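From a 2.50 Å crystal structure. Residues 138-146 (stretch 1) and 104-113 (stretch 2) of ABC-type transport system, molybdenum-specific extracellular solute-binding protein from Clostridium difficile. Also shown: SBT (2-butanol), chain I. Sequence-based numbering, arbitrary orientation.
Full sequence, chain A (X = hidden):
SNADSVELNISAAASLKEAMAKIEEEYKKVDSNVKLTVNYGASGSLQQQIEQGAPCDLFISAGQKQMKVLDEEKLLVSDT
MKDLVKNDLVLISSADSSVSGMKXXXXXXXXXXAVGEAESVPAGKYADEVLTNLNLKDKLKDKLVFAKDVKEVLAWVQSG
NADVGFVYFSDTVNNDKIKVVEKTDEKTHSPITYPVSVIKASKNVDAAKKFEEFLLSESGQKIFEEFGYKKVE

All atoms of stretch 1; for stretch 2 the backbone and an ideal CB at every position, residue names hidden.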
# COMPACT_ATOMS: atom_id res chain seq x y z
N ASP A 138 -27.54 -38.91 23.82
CA ASP A 138 -28.28 -40.16 23.95
C ASP A 138 -29.69 -39.94 24.51
O ASP A 138 -30.66 -40.42 23.93
CB ASP A 138 -27.51 -41.17 24.81
CG ASP A 138 -26.77 -42.21 23.99
OD1 ASP A 138 -25.88 -42.89 24.54
OD2 ASP A 138 -27.07 -42.34 22.78
N LYS A 139 -29.79 -39.20 25.61
CA LYS A 139 -31.07 -38.92 26.26
C LYS A 139 -32.09 -38.30 25.31
O LYS A 139 -33.29 -38.51 25.44
CB LYS A 139 -30.88 -38.00 27.47
CG LYS A 139 -29.98 -38.57 28.57
CD LYS A 139 -29.77 -37.58 29.72
CE LYS A 139 -30.97 -37.51 30.66
NZ LYS A 139 -30.59 -37.02 32.03
N LEU A 140 -31.60 -37.53 24.34
CA LEU A 140 -32.45 -36.71 23.47
C LEU A 140 -32.77 -37.36 22.13
O LEU A 140 -33.46 -36.78 21.31
CB LEU A 140 -31.78 -35.35 23.23
CG LEU A 140 -32.11 -34.17 24.16
CD1 LEU A 140 -32.51 -34.64 25.53
CD2 LEU A 140 -30.93 -33.21 24.25
N LYS A 141 -32.27 -38.58 21.92
CA LYS A 141 -32.40 -39.28 20.65
C LYS A 141 -33.86 -39.44 20.21
O LYS A 141 -34.17 -39.41 19.02
CB LYS A 141 -31.70 -40.64 20.71
CG LYS A 141 -31.52 -41.34 19.37
CD LYS A 141 -30.54 -42.50 19.48
CE LYS A 141 -30.79 -43.55 18.41
NZ LYS A 141 -29.59 -43.85 17.59
N ASP A 142 -34.75 -39.57 21.18
CA ASP A 142 -36.18 -39.71 20.91
C ASP A 142 -36.84 -38.38 20.53
O ASP A 142 -37.97 -38.37 20.04
CB ASP A 142 -36.90 -40.32 22.12
CG ASP A 142 -36.50 -39.67 23.42
OD1 ASP A 142 -35.34 -39.82 23.83
OD2 ASP A 142 -37.36 -39.02 24.06
N LYS A 143 -36.13 -37.28 20.73
CA LYS A 143 -36.66 -35.95 20.43
C LYS A 143 -36.07 -35.36 19.16
O LYS A 143 -36.66 -34.49 18.54
CB LYS A 143 -36.38 -35.00 21.60
CG LYS A 143 -36.82 -35.52 22.97
CD LYS A 143 -37.35 -34.38 23.83
CE LYS A 143 -37.27 -34.71 25.32
NZ LYS A 143 -37.87 -33.65 26.17
N LEU A 144 -34.89 -35.84 18.79
CA LEU A 144 -34.13 -35.27 17.67
C LEU A 144 -34.77 -35.53 16.30
O LEU A 144 -34.99 -36.68 15.90
CB LEU A 144 -32.70 -35.82 17.68
CG LEU A 144 -31.60 -34.93 18.26
CD1 LEU A 144 -32.16 -33.77 19.05
CD2 LEU A 144 -30.63 -35.73 19.11
N VAL A 145 -35.08 -34.44 15.58
CA VAL A 145 -35.50 -34.52 14.18
C VAL A 145 -34.50 -33.75 13.31
O VAL A 145 -33.95 -32.73 13.75
CB VAL A 145 -36.93 -34.00 13.97
CG1 VAL A 145 -37.94 -35.04 14.41
CG2 VAL A 145 -37.15 -32.70 14.72
N PHE A 146 -34.26 -34.22 12.10
CA PHE A 146 -33.15 -33.71 11.30
C PHE A 146 -33.58 -33.02 10.00
O PHE A 146 -34.26 -33.61 9.16
CB PHE A 146 -32.17 -34.85 11.00
CG PHE A 146 -31.61 -35.51 12.24
CD1 PHE A 146 -30.39 -35.09 12.77
CD2 PHE A 146 -32.30 -36.53 12.87
CE1 PHE A 146 -29.87 -35.69 13.90
CE2 PHE A 146 -31.78 -37.13 14.01
CZ PHE A 146 -30.57 -36.72 14.53
N UNK A 104 -34.44 -26.84 29.66
CA UNK A 104 -35.76 -27.28 29.22
C UNK A 104 -35.72 -28.36 28.13
O UNK A 104 -36.76 -28.90 27.76
CB UNK A 104 -36.55 -26.07 28.71
N UNK A 105 -34.53 -28.67 27.63
CA UNK A 105 -34.38 -29.74 26.64
C UNK A 105 -34.69 -31.10 27.26
O UNK A 105 -35.22 -31.99 26.59
CB UNK A 105 -32.96 -29.74 26.06
N UNK A 106 -34.37 -31.25 28.54
CA UNK A 106 -34.52 -32.52 29.24
C UNK A 106 -35.94 -32.74 29.77
O UNK A 106 -36.35 -33.87 30.04
CB UNK A 106 -33.52 -32.59 30.40
N UNK A 107 -36.68 -31.64 29.91
CA UNK A 107 -38.04 -31.69 30.46
C UNK A 107 -39.05 -32.17 29.43
O UNK A 107 -38.72 -32.36 28.26
CB UNK A 107 -38.45 -30.31 30.98
N UNK A 108 -40.29 -32.35 29.87
CA UNK A 108 -41.38 -32.77 28.99
C UNK A 108 -41.95 -31.60 28.20
O UNK A 108 -42.82 -31.78 27.35
CB UNK A 108 -42.49 -33.44 29.80
N UNK A 109 -41.47 -30.40 28.49
CA UNK A 109 -41.95 -29.20 27.81
C UNK A 109 -41.61 -29.21 26.32
O UNK A 109 -42.39 -28.73 25.50
CB UNK A 109 -41.36 -27.95 28.47
N UNK A 110 -40.45 -29.77 25.98
CA UNK A 110 -40.08 -29.94 24.58
C UNK A 110 -40.17 -31.41 24.17
O UNK A 110 -39.75 -32.30 24.91
CB UNK A 110 -38.67 -29.41 24.33
N UNK A 111 -40.75 -31.65 23.00
CA UNK A 111 -40.93 -33.00 22.51
C UNK A 111 -40.12 -33.21 21.24
O UNK A 111 -39.64 -34.30 20.97
CB UNK A 111 -42.41 -33.29 22.26
N UNK A 112 -39.95 -32.14 20.47
CA UNK A 112 -39.26 -32.23 19.19
C UNK A 112 -38.17 -31.16 19.05
O UNK A 112 -38.47 -29.96 19.01
CB UNK A 112 -40.27 -32.10 18.05
N UNK A 113 -36.92 -31.61 19.00
CA UNK A 113 -35.76 -30.74 18.84
C UNK A 113 -35.26 -30.78 17.40
O UNK A 113 -34.80 -31.82 16.92
CB UNK A 113 -34.64 -31.15 19.80
C1 SBT I . -39.13 -34.10 33.76
C2 SBT I . -40.49 -33.42 33.84
C3 SBT I . -40.36 -31.91 33.77
C4 SBT I . -39.49 -31.40 34.90
OH SBT I . -41.31 -33.87 32.75

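Position 104 has its CA-to-CB bond pointing away, with nothing of stretch 1 within 5.5 Å of the ideal CB, so the visible atoms hardly restrict its side chain. It is Asp104, whose backbone O accepts a hydrogen bond from OG1 of 107 at 3.1 Å.

At position 105 the CB points sideways, and the ideal CB lies 4.4 Å from Leu140 CD2. An apolar side chain of moderate size, such as leucine, isoleucine, valine or methionine, would suit this aliphatic neighbour. The residue is Leu105, and its CD1 comes within 4.3 Å of Leu140 CD2. Its backbone also contributes, for Lys143 NZ donates a hydrogen bond to Leu105 O at 3.2 Å.

Position 106 also points sideways, its ideal CB 5.4 Å from Leu140 CD1, near the aliphatic length of Lys139. Small or medium side chains, polar or apolar, would be compatible. Thr106 is found, with CG2 4.1 Å from Lys139 CE.

Positions 107, 108 and 109 point away from stretch 1, and many residues would serve. At 107, however, the ammonium of Lys143 reaches the backbone, with NZ 2.6 Å from the O of 107, whatever the side chain. Thr107 turns its OG1 back into its own stretch, where it accepts a hydrogen bond from N of 109 at 3.0 Å. The butanol near 108 would favour a polar group; Asp108 holds it through weak hydrogen bonds, from Asp108 N to SBT OH (3.4 Å) and from SBT OH to Asp108 OD2 (3.1 Å). Lys109 makes no contact with stretch 1.

At position 110 the extended backbone (phi/psi -107/136) tolerates a beta-branched residue. The ideal CB points sideways, 4.7 Å from Lys143 NZ, so a polar or acidic side chain could answer the charge; a small apolar one is equally possible, because backbone carbonyls already receive NZ. Val110 places CG2 3.8 Å from Lys143 NZ, while its backbone O accepts a 2.6 Å hydrogen bond from that same NZ.

Positions 111 and 112 point away, leaving room for long polar chains. Lys111 sends NZ back to Asp108 O in a weak 3.2 Å hydrogen bond. Beside Val145, a chain with aliphatic length could pack at 112; Lys112 does so, its CE 4.3 Å from Val145 CG1.

Position 113 pairs with Leu144 in a parallel bridge, and its ideal CB is 3.7 Å from Leu144 CD1. With Leu140 also nearby, isoleucine, leucine or valine would fit, beta-branching being well suited to a strand. It is Ile113: CD1 reaches Leu140 CG at 3.8 Å, and the backbone is held on both polar groups, Ile113 N donating to Lys143 O (2.9 Å) and Ile113 O accepting from Val145 N (3.0 Å).

Stretch 2, residues 104-113: DLTTDKVKKI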
# COMPACT_ATOMS: atom_id res chain seq x y z
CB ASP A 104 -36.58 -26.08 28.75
CG ASP A 104 -36.85 -25.09 29.86
OD1 ASP A 104 -37.87 -24.37 29.77
OD2 ASP A 104 -36.05 -25.02 30.82
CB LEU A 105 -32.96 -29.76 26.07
CG LEU A 105 -32.46 -28.61 25.20
CD1 LEU A 105 -31.06 -28.89 24.69
CD2 LEU A 105 -33.39 -28.39 24.03
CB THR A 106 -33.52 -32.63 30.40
OG1 THR A 106 -32.36 -31.85 30.10
CG2 THR A 106 -33.12 -34.06 30.63
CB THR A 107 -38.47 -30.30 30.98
OG1 THR A 107 -38.93 -29.50 29.89
CG2 THR A 107 -37.32 -29.60 31.66
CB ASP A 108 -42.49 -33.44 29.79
CG ASP A 108 -42.56 -34.94 29.58
OD1 ASP A 108 -43.32 -35.39 28.69
OD2 ASP A 108 -41.86 -35.68 30.31
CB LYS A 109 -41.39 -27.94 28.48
CG LYS A 109 -41.80 -27.82 29.94
CD LYS A 109 -41.48 -26.45 30.53
CE LYS A 109 -42.41 -26.15 31.71
NZ LYS A 109 -41.75 -25.36 32.79
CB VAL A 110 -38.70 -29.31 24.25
CG1 VAL A 110 -38.51 -28.00 25.01
CG2 VAL A 110 -37.55 -30.27 24.54
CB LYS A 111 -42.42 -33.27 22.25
CG LYS A 111 -43.29 -33.18 23.50
CD LYS A 111 -44.77 -33.30 23.18
CE LYS A 111 -45.61 -33.43 24.45
NZ LYS A 111 -45.37 -32.32 25.41
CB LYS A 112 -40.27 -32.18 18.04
CG LYS A 112 -41.34 -33.26 18.14
CD LYS A 112 -42.35 -33.21 17.02
CE LYS A 112 -41.69 -33.50 15.70
NZ LYS A 112 -42.61 -33.31 14.55
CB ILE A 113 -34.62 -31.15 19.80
CG1 ILE A 113 -35.09 -31.07 21.25
CG2 ILE A 113 -33.39 -30.29 19.59
CD1 ILE A 113 -34.07 -31.53 22.27
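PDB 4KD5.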